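Local coordinates for uncharacterized protein (Bombyx mori, PDB 5AZ0) that probably reduces aldehydes and ketones with a nicotinamide cofactor, as an aldo-keto reductase built on a TIM barrel, at residues S59-D63 and I64-H68; Q86-N90 and E91-R95; Y255-T258 and V259-N263; L264-L267 and Y268-I272. All coordinates share one frame; numbering follows the deposited sequence.

In the fold
All four contacts lie where barrel helices begin or end in what is, by family, an (α/β)8 barrel. In chain order, contact 1 ends helix 51-64 before strand 68-70, contact 2 ends helix 78-90 before strand 100-105, contact 3 starts helix 259-269, and contact 4 ends that helix before strand 273-274. Contacts 1 and 2 have centres 11 Å apart and touch, through a lysine of one and an aspartate of the other. Contacts 3 and 4, with centres 12 Å apart, adjoin in sequence on one helix. Contact 2 lies about 30 Å or more from that second pair, between centres. Three glycine-terminated helices thus turn the chain back into the parallel sheet.

Contact 1: S59-D63 and I64-H68; sequences SYAID and IGYRH. With ACT (acetate ion), chain H.
Ala61 sets its CB over one face of the Tyr66 ring, 3.7 Å from Tyr66 CG and displaced toward the rim, a CH-pi contact that suits a residue as small as alanine. Beside it Ile64 uses two ends of its branched side chain on Tyr60: Ile64 CG2 stands over the ring face, 3.6 Å from Tyr60 CZ, while Ile64 CD1 lies over the rim of the same face, near Tyr60 CE2. With CG1 lodged between the backbone N and the carbonyl carbon (chi1 67°), CG2 is left beside the backbone N and meets the tyrosine. Helix 281-287 covers this apolar side, touching Tyr60, Ala61 and Tyr66, and Tyr66 OH bonds to Val284 O. The backbone here forms a Schellman motif ending helix 51-64: Tyr66 N gives a bond of 2.9 Å to Ala61 O, and Gly65 N a weak one to Ile62 O. Gly65 takes a phi of 129°, where a side chain would jam against the preceding carbonyl. The other side is polar and opens toward solvent. Arg67, bent at chi2, swings its guanidinium back so that NH1 reaches Ile62 O at 2.8 Å, in the carbonyl plane on a lone pair, and also Tyr66 O, from above that carbonyl's plane. The outer edge holds an acetate, probably from the crystallisation liquor, with Arg67 NE 2.9 Å from its O and Arg67 NH2 bonded to OXT, while a water links Arg67 NH2 to Asp63 O.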
loop_
_atom_site.group_PDB
_atom_site.type_symbol
_atom_site.label_atom_id
_atom_site.label_comp_id
_atom_site.label_asym_id
_atom_site.label_seq_id
_atom_site.Cartn_x
_atom_site.Cartn_y
_atom_site.Cartn_z
ATOM N N SER A 59 -6.076 -17.229 0.210
ATOM C CA SER A 59 -5.760 -18.539 0.774
ATOM C C SER A 59 -4.714 -19.199 -0.048
ATOM O O SER A 59 -3.694 -19.733 0.450
ATOM C CB SER A 59 -7.069 -19.439 0.843
ATOM O OG SER A 59 -6.697 -20.748 1.284
ATOM N N TYR A 60 -4.924 -19.168 -1.359
ATOM C CA TYR A 60 -3.898 -19.662 -2.312
ATOM C C TYR A 60 -2.544 -18.928 -2.100
ATOM O O TYR A 60 -1.447 -19.551 -1.966
ATOM C CB TYR A 60 -4.462 -19.490 -3.784
ATOM C CG TYR A 60 -3.461 -19.851 -4.858
ATOM C CD1 TYR A 60 -3.152 -21.200 -5.163
ATOM C CD2 TYR A 60 -2.730 -18.847 -5.539
ATOM C CE1 TYR A 60 -2.193 -21.515 -6.139
ATOM C CE2 TYR A 60 -1.773 -19.165 -6.497
ATOM C CZ TYR A 60 -1.497 -20.481 -6.810
ATOM O OH TYR A 60 -0.548 -20.725 -7.806
ATOM N N ALA A 61 -2.615 -17.580 -2.014
ATOM C CA ALA A 61 -1.336 -16.766 -1.826
ATOM C C ALA A 61 -0.595 -17.233 -0.652
ATOM O O ALA A 61 0.627 -17.497 -0.718
ATOM C CB ALA A 61 -1.645 -15.285 -1.700
ATOM N N ILE A 62 -1.321 -17.425 0.459
ATOM C CA ILE A 62 -0.630 -17.946 1.654
ATOM C C ILE A 62 -0.057 -19.375 1.452
ATOM O O ILE A 62 1.052 -19.685 1.915
ATOM C CB ILE A 62 -1.578 -17.846 2.883
ATOM C CG1 ILE A 62 -1.862 -16.359 3.203
ATOM C CG2 ILE A 62 -0.971 -18.506 4.095
ATOM C CD1 ILE A 62 -3.071 -16.064 4.074
ATOM N N ASP A 63 -0.824 -20.250 0.780
ATOM C CA ASP A 63 -0.348 -21.640 0.477
ATOM C C ASP A 63 0.891 -21.568 -0.323
ATOM O O ASP A 63 1.839 -22.253 0.017
ATOM C CB ASP A 63 -1.369 -22.481 -0.331
ATOM C CG ASP A 63 -2.641 -22.797 0.452
ATOM O OD1 ASP A 63 -2.567 -22.923 1.673
ATOM O OD2 ASP A 63 -3.724 -22.862 -0.121
ATOM N N ILE A 64 0.951 -20.712 -1.363
ATOM C CA ILE A 64 2.251 -20.702 -2.138
ATOM C C ILE A 64 3.424 -19.974 -1.513
ATOM O O ILE A 64 4.561 -20.158 -1.987
ATOM C CB ILE A 64 2.118 -20.246 -3.611
ATOM C CG1 ILE A 64 1.730 -18.763 -3.744
ATOM C CG2 ILE A 64 1.066 -21.114 -4.318
ATOM C CD1 ILE A 64 1.671 -18.256 -5.183
ATOM N N GLY A 65 3.177 -19.145 -0.477
ATOM C CA GLY A 65 4.276 -18.460 0.249
ATOM C C GLY A 65 4.188 -16.927 0.472
ATOM O O GLY A 65 5.118 -16.338 0.926
ATOM N N TYR A 66 3.072 -16.300 0.184
ATOM C CA TYR A 66 2.885 -14.894 0.544
ATOM C C TYR A 66 2.656 -14.856 2.076
ATOM O O TYR A 66 1.942 -15.698 2.662
ATOM C CB TYR A 66 1.683 -14.312 -0.122
ATOM C CG TYR A 66 1.786 -13.896 -1.573
ATOM C CD1 TYR A 66 2.000 -14.821 -2.620
ATOM C CD2 TYR A 66 1.546 -12.554 -1.931
ATOM C CE1 TYR A 66 1.944 -14.395 -3.979
ATOM C CE2 TYR A 66 1.547 -12.145 -3.228
ATOM C CZ TYR A 66 1.723 -13.049 -4.275
ATOM O OH TYR A 66 1.683 -12.489 -5.571
ATOM N N ARG A 67 3.310 -13.909 2.699
ATOM C CA ARG A 67 3.154 -13.602 4.122
ATOM C C ARG A 67 2.663 -12.195 4.463
ATOM O O ARG A 67 2.126 -11.986 5.571
ATOM C CB ARG A 67 4.472 -13.837 4.762
ATOM C CG ARG A 67 4.986 -15.287 4.637
ATOM C CD ARG A 67 4.059 -16.299 5.340
ATOM N NE ARG A 67 4.494 -17.697 5.148
ATOM C CZ ARG A 67 3.952 -18.546 4.273
ATOM N NH1 ARG A 67 2.929 -18.219 3.474
ATOM N NH2 ARG A 67 4.426 -19.779 4.230
ATOM N N HIS A 68 2.749 -11.278 3.483
ATOM C CA HIS A 68 2.444 -9.880 3.657
ATOM C C HIS A 68 1.067 -9.607 3.102
ATOM O O HIS A 68 0.800 -9.809 1.918
ATOM C CB HIS A 68 3.568 -9.026 2.993
ATOM C CG HIS A 68 3.389 -7.537 3.024
ATOM N ND1 HIS A 68 4.412 -6.692 2.610
ATOM C CD2 HIS A 68 2.360 -6.728 3.426
ATOM C CE1 HIS A 68 3.988 -5.441 2.682
ATOM N NE2 HIS A 68 2.757 -5.431 3.179
HETATM C C ACT H . 7.035 -19.522 6.923
HETATM O O ACT H . 6.888 -18.287 6.613
HETATM O OXT ACT H . 6.262 -20.437 6.531
HETATM C CH3 ACT H . 8.172 -19.948 7.807
HETATM O O HOH W 1 3.237 -21.703 2.265
#

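Contact 2: Q86-N90 and E91-R95; sequences QEKIN and EGVVR
Lys88 and Glu91, three residues apart at the end of helix 78-90, form the contact's one salt bridge. Lys88 NZ approaches Glu91 OE1 to 3.2 Å, a weak bond, the two side chains crossing at a slant. The lysine is bent at chi2 and chi3, which folds its long chain along the helix end; NZ also meets Asp63 OD1, its stronger partner, and Ser59 OG on helix 51-64. Among backbone bonds, Glu91 N donates to Glu87 O at 2.9 Å and Gly92 N to Ile89 O at 3.1 Å. Lys88 O receives weak bonds from Val93 N and Val94 N. Gly92, with phi 78°, is the turning residue of a Schellman motif; a side chain there would be jammed against Glu91 O, which by itself calls for glycine. Ile89 CA offers a CH to Val94 O at 3.3 Å. Apolar contacts complete the set: Ile89 CG1 and Val94 CG2, 4.1 Å apart on side chains set nearly square to one another, and Lys88 CE alongside Val93 CG2 at 3.9 Å. A methionine in place of Lys88 would probably leave the carboxylates of Glu91 and Asp63 without their shared cation. The bent lysine therefore gives the helix end both greasy contact, along its methylenes, and an ionic tie to the helix before it.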
loop_
_atom_site.group_PDB
_atom_site.type_symbol
_atom_site.label_atom_id
_atom_site.label_comp_id
_atom_site.label_asym_id
_atom_site.label_seq_id
_atom_site.Cartn_x
_atom_site.Cartn_y
_atom_site.Cartn_z
ATOM N N GLN A 86 -7.093 -16.833 10.198
ATOM C CA GLN A 86 -7.323 -17.811 11.262
ATOM C C GLN A 86 -7.419 -19.251 10.664
ATOM O O GLN A 86 -6.857 -20.209 11.221
ATOM C CB GLN A 86 -8.564 -17.457 12.064
ATOM C CG GLN A 86 -8.762 -18.339 13.307
ATOM C CD GLN A 86 -7.586 -18.320 14.247
ATOM O OE1 GLN A 86 -7.207 -17.276 14.734
ATOM N NE2 GLN A 86 -6.987 -19.467 14.488
ATOM N N GLU A 87 -8.082 -19.361 9.527
ATOM C CA GLU A 87 -8.164 -20.652 8.794
ATOM C C GLU A 87 -6.815 -21.193 8.437
ATOM O O GLU A 87 -6.585 -22.388 8.657
ATOM C CB GLU A 87 -8.993 -20.546 7.552
ATOM C CG GLU A 87 -10.465 -20.458 7.904
ATOM C CD GLU A 87 -11.378 -20.001 6.752
ATOM O OE1 GLU A 87 -10.909 -19.715 5.614
ATOM O OE2 GLU A 87 -12.598 -19.918 7.008
ATOM N N LYS A 88 -5.894 -20.322 7.970
ATOM C CA LYS A 88 -4.616 -20.813 7.485
ATOM C C LYS A 88 -3.757 -21.207 8.653
ATOM O O LYS A 88 -2.900 -22.121 8.556
ATOM C CB LYS A 88 -3.887 -19.781 6.627
ATOM C CG LYS A 88 -4.737 -19.243 5.484
ATOM C CD LYS A 88 -5.288 -20.291 4.538
ATOM C CE LYS A 88 -4.237 -21.229 3.974
ATOM N NZ LYS A 88 -4.782 -21.955 2.754
ATOM N N ILE A 89 -3.941 -20.475 9.747
ATOM C CA ILE A 89 -3.271 -20.822 10.985
ATOM C C ILE A 89 -3.788 -22.185 11.527
ATOM O O ILE A 89 -2.985 -22.985 12.014
ATOM C CB ILE A 89 -3.449 -19.736 12.055
ATOM C CG1 ILE A 89 -2.601 -18.492 11.677
ATOM C CG2 ILE A 89 -3.052 -20.284 13.442
ATOM C CD1 ILE A 89 -2.744 -17.268 12.565
ATOM N N ASN A 90 -5.104 -22.397 11.476
ATOM C CA ASN A 90 -5.723 -23.646 11.959
ATOM C C ASN A 90 -5.241 -24.816 11.092
ATOM O O ASN A 90 -4.859 -25.819 11.625
ATOM C CB ASN A 90 -7.256 -23.547 11.906
ATOM C CG ASN A 90 -7.829 -22.676 13.012
ATOM O OD1 ASN A 90 -7.144 -22.290 13.965
ATOM N ND2 ASN A 90 -9.072 -22.316 12.853
ATOM N N GLU A 91 -5.177 -24.624 9.779
ATOM C CA GLU A 91 -4.627 -25.617 8.844
ATOM C C GLU A 91 -3.152 -25.925 9.071
ATOM O O GLU A 91 -2.638 -26.879 8.522
ATOM C CB GLU A 91 -4.827 -25.184 7.390
ATOM C CG GLU A 91 -6.284 -25.033 6.948
ATOM C CD GLU A 91 -6.419 -24.276 5.626
ATOM O OE1 GLU A 91 -5.404 -24.226 4.883
ATOM O OE2 GLU A 91 -7.514 -23.741 5.328
ATOM N N GLY A 92 -2.436 -25.133 9.857
ATOM C CA GLY A 92 -0.982 -25.340 10.032
ATOM C C GLY A 92 -0.125 -24.839 8.864
ATOM O O GLY A 92 1.094 -25.058 8.847
ATOM N N VAL A 93 -0.735 -24.109 7.933
ATOM C CA VAL A 93 0.011 -23.499 6.830
ATOM C C VAL A 93 0.960 -22.413 7.323
ATOM O O VAL A 93 2.108 -22.377 6.921
ATOM C CB VAL A 93 -0.907 -22.931 5.777
ATOM C CG1 VAL A 93 -0.067 -22.375 4.617
ATOM C CG2 VAL A 93 -1.856 -24.023 5.271
ATOM N N VAL A 94 0.486 -21.555 8.225
ATOM C CA VAL A 94 1.368 -20.570 8.914
ATOM C C VAL A 94 1.053 -20.444 10.384
ATOM O O VAL A 94 -0.016 -20.862 10.828
ATOM C CB VAL A 94 1.157 -19.159 8.312
ATOM C CG1 VAL A 94 1.759 -19.105 6.940
ATOM C CG2 VAL A 94 -0.313 -18.772 8.236
ATOM N N ARG A 95 1.981 -19.859 11.103
ATOM C CA ARG A 95 1.793 -19.304 12.441
ATOM C C ARG A 95 1.602 -17.756 12.279
ATOM O O ARG A 95 2.103 -17.152 11.294
ATOM C CB ARG A 95 3.045 -19.533 13.314
ATOM C CG ARG A 95 3.254 -20.959 13.893
ATOM C CD ARG A 95 4.458 -21.042 14.855
ATOM N NE ARG A 95 5.684 -20.884 14.059
ATOM C CZ ARG A 95 6.547 -19.848 14.089
ATOM N NH1 ARG A 95 6.419 -18.810 14.938
ATOM N NH2 ARG A 95 7.589 -19.864 13.252
HETATM O O HOH W 2 -0.665 -22.861 12.674
#

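Contact 3: Y255-T258 and V259-N263; sequences YGKT and VTQVN
Thr258 O accepts a 3.0 Å bond from Val262 N, the first i-to-i+4 bond of helix 259-269, as the extended backbone of Lys257 and Thr258 gives way to helical angles at Val259. Thr258, as N-cap, and Gln261 form a capping box, so the helix start is bonded in both directions. Gln261 OE1 takes the N-H of Thr258 at 2.8 Å, nearly straight at 163°, while Thr258 OG1 receives a weak, 3.3 Å bond from Gln261 N. The hydroxyl faces that amide because it sits between the backbone N and carbonyl carbon (chi1 75°), a job suited to threonine's short, branched side chain. Gln261 is extended beyond CG, which carries its amide back to Thr258; there OE1 also lies 3.4 Å from Lys257 CD, the two chains crossing nearly at right angles. A leucine at Gln261, lacking the amide, would probably leave Thr258 N without its acceptor and the box held by the weak OG1 bond alone. Gln261 NE2 meets Glu286 O and Thr258 OG1 bonds to Glu286 OE2, tying the cap to helix 281-287, while Lys257 NZ pairs with Asp292. On the other flank, Val259 and Val262 pack against helix 246-255.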
loop_
_atom_site.group_PDB
_atom_site.type_symbol
_atom_site.label_atom_id
_atom_site.label_comp_id
_atom_site.label_asym_id
_atom_site.label_seq_id
_atom_site.Cartn_x
_atom_site.Cartn_y
_atom_site.Cartn_z
ATOM N N TYR A 255 14.650 -11.670 -20.381
ATOM C CA TYR A 255 14.897 -12.324 -19.064
ATOM C C TYR A 255 13.882 -13.422 -18.772
ATOM O O TYR A 255 13.976 -14.100 -17.749
ATOM C CB TYR A 255 14.885 -11.308 -17.931
ATOM C CG TYR A 255 15.826 -10.146 -18.089
ATOM C CD1 TYR A 255 17.131 -10.211 -17.669
ATOM C CD2 TYR A 255 15.383 -8.980 -18.658
ATOM C CE1 TYR A 255 17.989 -9.108 -17.794
ATOM C CE2 TYR A 255 16.208 -7.883 -18.812
ATOM C CZ TYR A 255 17.507 -7.936 -18.364
ATOM O OH TYR A 255 18.269 -6.781 -18.505
ATOM N N GLY A 256 12.916 -13.591 -19.660
ATOM C CA GLY A 256 12.045 -14.757 -19.616
ATOM C C GLY A 256 10.879 -14.512 -18.703
ATOM O O GLY A 256 10.538 -15.356 -17.907
ATOM N N LYS A 257 10.256 -13.344 -18.852
ATOM C CA LYS A 257 9.269 -12.860 -17.915
ATOM C C LYS A 257 8.190 -12.182 -18.660
ATOM O O LYS A 257 8.413 -11.650 -19.733
ATOM C CB LYS A 257 9.912 -11.825 -16.950
ATOM C CG LYS A 257 10.964 -12.363 -15.991
ATOM C CD LYS A 257 10.406 -13.417 -15.002
ATOM C CE LYS A 257 11.576 -14.077 -14.270
ATOM N NZ LYS A 257 11.277 -14.831 -13.029
ATOM N N THR A 258 7.037 -12.083 -18.038
ATOM C CA THR A 258 5.980 -11.268 -18.573
ATOM C C THR A 258 6.174 -9.734 -18.307
ATOM O O THR A 258 7.096 -9.285 -17.609
ATOM C CB THR A 258 4.634 -11.717 -17.999
ATOM O OG1 THR A 258 4.495 -11.273 -16.633
ATOM C CG2 THR A 258 4.479 -13.282 -18.075
ATOM N N VAL A 259 5.260 -8.964 -18.866
ATOM C CA VAL A 259 5.327 -7.531 -18.834
ATOM C C VAL A 259 5.058 -7.050 -17.400
ATOM O O VAL A 259 5.747 -6.167 -16.916
ATOM C CB VAL A 259 4.388 -6.907 -19.875
ATOM C CG1 VAL A 259 4.107 -5.444 -19.596
ATOM C CG2 VAL A 259 4.999 -7.040 -21.264
ATOM N N THR A 260 4.089 -7.659 -16.734
ATOM C CA THR A 260 3.787 -7.301 -15.368
ATOM C C THR A 260 4.943 -7.677 -14.461
ATOM O O THR A 260 5.260 -6.950 -13.548
ATOM C CB THR A 260 2.485 -7.928 -14.888
ATOM O OG1 THR A 260 2.554 -9.328 -15.062
ATOM C CG2 THR A 260 1.355 -7.363 -15.632
ATOM N N GLN A 261 5.616 -8.768 -14.745
ATOM C CA GLN A 261 6.743 -9.150 -13.948
ATOM C C GLN A 261 7.959 -8.252 -14.079
ATOM O O GLN A 261 8.774 -8.174 -13.126
ATOM C CB GLN A 261 7.193 -10.578 -14.265
ATOM C CG GLN A 261 6.181 -11.656 -13.893
ATOM C CD GLN A 261 6.566 -13.054 -14.403
ATOM O OE1 GLN A 261 7.050 -13.199 -15.510
ATOM N NE2 GLN A 261 6.408 -14.072 -13.561
ATOM N N VAL A 262 8.139 -7.691 -15.283
ATOM C CA VAL A 262 9.173 -6.738 -15.519
ATOM C C VAL A 262 8.914 -5.518 -14.643
ATOM O O VAL A 262 9.789 -5.129 -13.929
ATOM C CB VAL A 262 9.291 -6.322 -17.024
ATOM C CG1 VAL A 262 10.239 -5.134 -17.216
ATOM C CG2 VAL A 262 9.840 -7.485 -17.851
ATOM N N ASN A 263 7.730 -4.970 -14.768
ATOM C CA ASN A 263 7.230 -3.893 -13.908
ATOM C C ASN A 263 7.490 -4.149 -12.407
ATOM O O ASN A 263 8.147 -3.333 -11.762
ATOM C CB ASN A 263 5.773 -3.665 -14.192
ATOM C CG ASN A 263 5.225 -2.381 -13.613
ATOM O OD1 ASN A 263 5.734 -1.804 -12.615
ATOM N ND2 ASN A 263 4.149 -1.937 -14.187
#

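Contact 4: L264-L267 and Y268-I272; sequences LGYL and YQRGI
A Schellman motif closes helix 259-269 just before the last strand of the barrel sheet, 273-274. Leu267 O takes Ile272 N at 3.0 Å, and Gly271 N returns to Tyr268 O at 2.9 Å; Gly271, at phi 74°, adopts a conformation that favours glycine. Ahead of it the ordinary helix bonds run on, Tyr268 N to Leu264 O, Gln269 N to Gly265 O and, at 2.8 Å, Arg270 N to Tyr266 O. The side chains that carry the contact are Tyr266 and Arg270. Tyr266 CG stands opposite the backbone N (chi1 175°), which brings the ring alongside the next turn, where Arg270 CD reaches Tyr266 CE2 at 3.8 Å and Arg270 CG lies over one ring face toward its rim. The aliphatic stem does the touching; the guanidinium, turned 41° from the ring plane, is carried on past a bend at chi3. There it has Ile272 CD1 over its centre, and its NH1 bonds to Ser205 O. Leu267 CB and Ile272 CB, 4.3 Å apart, bridge the turn with apolar bulk, and Tyr268 meets Phe291 edge-to-face. Helix 297-304 packs on Tyr266, and helix 207-215 on Arg270 and Ile272. A glycine-ended helix whose chain turns straight into a parallel strand is the α-to-β joint expected of an (α/β)8 barrel.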
loop_
_atom_site.group_PDB
_atom_site.type_symbol
_atom_site.label_atom_id
_atom_site.label_comp_id
_atom_site.label_asym_id
_atom_site.label_seq_id
_atom_site.Cartn_x
_atom_site.Cartn_y
_atom_site.Cartn_z
ATOM N N LEU A 264 7.076 -5.304 -11.866
ATOM C CA LEU A 264 7.312 -5.563 -10.432
ATOM C C LEU A 264 8.757 -5.741 -10.088
ATOM O O LEU A 264 9.232 -5.318 -9.008
ATOM C CB LEU A 264 6.499 -6.755 -9.878
ATOM C CG LEU A 264 5.003 -6.562 -9.948
ATOM C CD1 LEU A 264 4.254 -7.734 -9.239
ATOM C CD2 LEU A 264 4.546 -5.223 -9.411
ATOM N N GLY A 265 9.481 -6.417 -10.957
ATOM C CA GLY A 265 10.881 -6.610 -10.696
ATOM C C GLY A 265 11.710 -5.325 -10.715
ATOM O O GLY A 265 12.681 -5.191 -9.978
ATOM N N TYR A 266 11.301 -4.392 -11.550
ATOM C CA TYR A 266 11.917 -3.070 -11.639
ATOM C C TYR A 266 11.756 -2.326 -10.266
ATOM O O TYR A 266 12.763 -1.896 -9.621
ATOM C CB TYR A 266 11.258 -2.327 -12.789
ATOM C CG TYR A 266 11.748 -0.909 -12.892
ATOM C CD1 TYR A 266 13.106 -0.627 -13.180
ATOM C CD2 TYR A 266 10.889 0.159 -12.652
ATOM C CE1 TYR A 266 13.572 0.677 -13.247
ATOM C CE2 TYR A 266 11.338 1.494 -12.757
ATOM C CZ TYR A 266 12.682 1.748 -13.071
ATOM O OH TYR A 266 13.120 3.060 -13.162
ATOM N N LEU A 267 10.514 -2.321 -9.762
ATOM C CA LEU A 267 10.211 -1.713 -8.428
ATOM C C LEU A 267 11.016 -2.387 -7.375
ATOM O O LEU A 267 11.641 -1.713 -6.498
ATOM C CB LEU A 267 8.706 -1.724 -8.068
ATOM C CG LEU A 267 7.865 -0.875 -9.022
ATOM C CD1 LEU A 267 6.379 -1.058 -8.830
ATOM C CD2 LEU A 267 8.181 0.621 -8.901
ATOM N N TYR A 268 11.093 -3.716 -7.463
ATOM C CA TYR A 268 11.846 -4.455 -6.465
ATOM C C TYR A 268 13.273 -4.025 -6.498
ATOM O O TYR A 268 13.927 -3.886 -5.462
ATOM C CB TYR A 268 11.749 -5.958 -6.729
ATOM C CG TYR A 268 12.723 -6.750 -5.955
ATOM C CD1 TYR A 268 12.633 -6.832 -4.605
ATOM C CD2 TYR A 268 13.771 -7.409 -6.583
ATOM C CE1 TYR A 268 13.548 -7.549 -3.853
ATOM C CE2 TYR A 268 14.706 -8.155 -5.836
ATOM C CZ TYR A 268 14.594 -8.219 -4.452
ATOM O OH TYR A 268 15.549 -8.928 -3.667
ATOM N N GLN A 269 13.780 -3.880 -7.720
ATOM C CA GLN A 269 15.148 -3.484 -7.937
ATOM C C GLN A 269 15.431 -2.008 -7.534
ATOM O O GLN A 269 16.540 -1.717 -7.207
ATOM C CB GLN A 269 15.537 -3.679 -9.412
ATOM C CG GLN A 269 17.062 -3.714 -9.603
ATOM C CD GLN A 269 17.499 -4.256 -10.977
ATOM O OE1 GLN A 269 17.083 -5.339 -11.400
ATOM N NE2 GLN A 269 18.330 -3.489 -11.663
ATOM N N ARG A 270 14.419 -1.132 -7.535
ATOM C CA ARG A 270 14.505 0.170 -6.851
ATOM C C ARG A 270 14.477 0.091 -5.321
ATOM O O ARG A 270 14.598 1.134 -4.653
ATOM C CB ARG A 270 13.425 1.123 -7.329
ATOM C CG ARG A 270 13.351 1.314 -8.838
ATOM C CD ARG A 270 12.367 2.441 -9.215
ATOM N NE ARG A 270 12.647 3.700 -8.494
ATOM C CZ ARG A 270 11.754 4.671 -8.335
ATOM N NH1 ARG A 270 10.528 4.561 -8.833
ATOM N NH2 ARG A 270 12.062 5.735 -7.621
ATOM N N GLY A 271 14.372 -1.113 -4.743
ATOM C CA GLY A 271 14.220 -1.257 -3.286
ATOM C C GLY A 271 12.826 -0.874 -2.761
ATOM O O GLY A 271 12.667 -0.518 -1.601
ATOM N N ILE A 272 11.824 -0.979 -3.614
ATOM C CA ILE A 272 10.466 -0.607 -3.299
ATOM C C ILE A 272 9.613 -1.885 -3.146
ATOM O O ILE A 272 9.700 -2.769 -3.994
ATOM C CB ILE A 272 9.895 0.271 -4.437
ATOM C CG1 ILE A 272 10.681 1.584 -4.451
ATOM C CG2 ILE A 272 8.434 0.553 -4.206
ATOM C CD1 ILE A 272 10.333 2.558 -5.584
#